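Local atomic coordinates of HutD family protein (Pseudomonas aeruginosa, PDB entry 1YLL), a protein that is of unknown function but is a beta-barrel protein of the HutD family in the cupin clan, possibly linked to histidine utilisation. Residues D[71-76]-D[99-104]. Residues are numbered along the deposited sequence; the frame is centred on the assembly and turned at random.
Sequences GGMRLR and VHCTLL
Strands 73-76 and 99-103 pair antiparallel in a four-stranded sheet of a cupin-like beta barrel and illustrate a two-faced pairing. R74 with T102 and R76 with H100 are hydrogen-bonded pairs, and their side chains share the polar face. Both arginines leave with CG anti to the backbone N and bend at chi3, which turns one guanidinium face toward the partner's CB, near the rim. R74 runs side by side with T102, CZ 4.0 Å from CG2, while its NE forms a salt bridge with E81. R76 and H100 cross obliquely with planes 9° apart, and the guanidinium face meets H100 CB, 3.7 Å from NH2. One water donates to R74 O and hydrogen-bonds T102 OG1 at 2.7 Å, tying backbone to side chain. On the opposite face, L75 brings CD2 against C101 CB at 3.6 Å, and M73, a selenomethionine, lays SE 4.0 Å from C101 SG. Beyond the strand end, L104 N bonds G72 O almost straight (173°), though from above the carbonyl plane. Main-chain bonds thus fix the register, the apolar face packs M73 and L75 on I65 of strand 62-69, and the proximity of R76 would probably disfavour protonation of H100.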
loop_
_atom_site.group_PDB
_atom_site.type_symbol
_atom_site.label_atom_id
_atom_site.label_comp_id
_atom_site.label_asym_id
_atom_site.label_seq_id
_atom_site.Cartn_x
_atom_site.Cartn_y
_atom_site.Cartn_z
ATOM N N GLY D 71 -20.019 -17.870 -24.824
ATOM C CA GLY D 71 -20.583 -19.128 -24.383
ATOM C C GLY D 71 -19.573 -20.216 -24.105
ATOM O O GLY D 71 -19.814 -21.075 -23.264
ATOM N N GLY D 72 -18.440 -20.193 -24.798
ATOM C CA GLY D 72 -17.458 -21.230 -24.580
ATOM C C GLY D 72 -17.087 -21.944 -25.862
ATOM O O GLY D 72 -17.558 -21.598 -26.956
HETATM N N MSE D 73 -16.260 -22.974 -25.715
HETATM C CA MSE D 73 -15.754 -23.719 -26.858
HETATM C C MSE D 73 -15.419 -25.152 -26.466
HETATM O O MSE D 73 -15.379 -25.518 -25.303
HETATM C CB MSE D 73 -14.465 -23.054 -27.381
HETATM C CG MSE D 73 -13.357 -23.053 -26.366
HETATM SE SE MSE D 73 -11.679 -22.230 -27.004
HETATM C CE MSE D 73 -10.666 -22.410 -25.370
ATOM N N ARG D 74 -15.212 -25.974 -27.476
ATOM C CA ARG D 74 -14.825 -27.353 -27.256
ATOM C C ARG D 74 -13.624 -27.544 -28.168
ATOM O O ARG D 74 -13.712 -27.251 -29.360
ATOM C CB ARG D 74 -15.946 -28.327 -27.679
ATOM C CG ARG D 74 -15.477 -29.791 -27.664
ATOM C CD ARG D 74 -16.555 -30.771 -28.150
ATOM N NE ARG D 74 -16.708 -30.823 -29.613
ATOM C CZ ARG D 74 -17.820 -30.472 -30.269
ATOM N NH1 ARG D 74 -18.882 -30.036 -29.603
ATOM N NH2 ARG D 74 -17.873 -30.565 -31.593
ATOM N N LEU D 75 -12.504 -28.008 -27.621
ATOM C CA LEU D 75 -11.321 -28.238 -28.438
ATOM C C LEU D 75 -11.148 -29.716 -28.748
ATOM O O LEU D 75 -11.196 -30.553 -27.836
ATOM C CB LEU D 75 -10.044 -27.733 -27.714
ATOM C CG LEU D 75 -9.970 -26.211 -27.561
ATOM C CD1 LEU D 75 -8.705 -25.839 -26.792
ATOM C CD2 LEU D 75 -9.995 -25.540 -28.948
ATOM N N ARG D 76 -10.960 -30.043 -30.023
ATOM C CA ARG D 76 -10.689 -31.433 -30.389
ATOM C C ARG D 76 -9.165 -31.443 -30.580
ATOM O O ARG D 76 -8.645 -30.776 -31.468
ATOM C CB ARG D 76 -11.387 -31.810 -31.693
ATOM C CG ARG D 76 -11.362 -33.299 -31.960
ATOM C CD ARG D 76 -12.086 -33.589 -33.262
ATOM N NE ARG D 76 -11.302 -33.119 -34.391
ATOM C CZ ARG D 76 -11.802 -32.517 -35.464
ATOM N NH1 ARG D 76 -13.110 -32.300 -35.567
ATOM N NH2 ARG D 76 -10.981 -32.118 -36.429
ATOM N N VAL D 99 -5.383 -29.294 -33.672
ATOM C CA VAL D 99 -6.481 -28.785 -32.866
ATOM C C VAL D 99 -7.577 -28.096 -33.637
ATOM O O VAL D 99 -7.315 -27.235 -34.458
ATOM C CB VAL D 99 -5.927 -27.778 -31.820
ATOM C CG1 VAL D 99 -7.059 -27.235 -30.954
ATOM C CG2 VAL D 99 -4.877 -28.478 -30.937
ATOM N N HIS D 100 -8.808 -28.489 -33.348
ATOM C CA HIS D 100 -9.950 -27.850 -33.970
ATOM C C HIS D 100 -10.798 -27.246 -32.853
ATOM O O HIS D 100 -11.049 -27.891 -31.836
ATOM C CB HIS D 100 -10.798 -28.858 -34.758
ATOM C CG HIS D 100 -12.017 -28.247 -35.375
ATOM N ND1 HIS D 100 -13.242 -28.216 -34.742
ATOM C CD2 HIS D 100 -12.183 -27.582 -36.546
ATOM C CE1 HIS D 100 -14.109 -27.565 -35.496
ATOM N NE2 HIS D 100 -13.494 -27.170 -36.597
ATOM N N CYS D 101 -11.222 -25.996 -33.044
ATOM C CA CYS D 101 -12.034 -25.330 -32.053
ATOM C C CYS D 101 -13.474 -25.243 -32.538
ATOM O O CYS D 101 -13.730 -24.744 -33.629
ATOM C CB CYS D 101 -11.510 -23.916 -31.838
ATOM S SG CYS D 101 -12.597 -22.873 -30.826
ATOM N N THR D 102 -14.402 -25.746 -31.734
ATOM C CA THR D 102 -15.820 -25.638 -32.057
ATOM C C THR D 102 -16.411 -24.637 -31.054
ATOM O O THR D 102 -16.331 -24.844 -29.840
ATOM C CB THR D 102 -16.535 -26.991 -31.868
ATOM O OG1 THR D 102 -16.039 -27.918 -32.846
ATOM C CG2 THR D 102 -18.022 -26.842 -32.023
ATOM N N LEU D 103 -16.979 -23.546 -31.568
ATOM C CA LEU D 103 -17.620 -22.552 -30.711
ATOM C C LEU D 103 -18.974 -23.148 -30.307
ATOM O O LEU D 103 -19.720 -23.649 -31.169
ATOM C CB LEU D 103 -17.841 -21.253 -31.471
ATOM C CG LEU D 103 -16.569 -20.533 -31.931
ATOM C CD1 LEU D 103 -16.945 -19.229 -32.676
ATOM C CD2 LEU D 103 -15.663 -20.239 -30.723
ATOM N N LEU D 104 -19.284 -23.084 -29.020
ATOM C CA LEU D 104 -20.534 -23.647 -28.530
ATOM C C LEU D 104 -21.729 -22.812 -28.957
ATOM O O LEU D 104 -22.706 -23.334 -29.510
ATOM C CB LEU D 104 -20.497 -23.790 -27.014
ATOM C CG LEU D 104 -19.441 -24.783 -26.491
ATOM C CD1 LEU D 104 -19.548 -24.821 -24.946
ATOM C CD2 LEU D 104 -19.652 -26.185 -27.088
HETATM O O HOH W 1 -14.102 -29.296 -31.482
#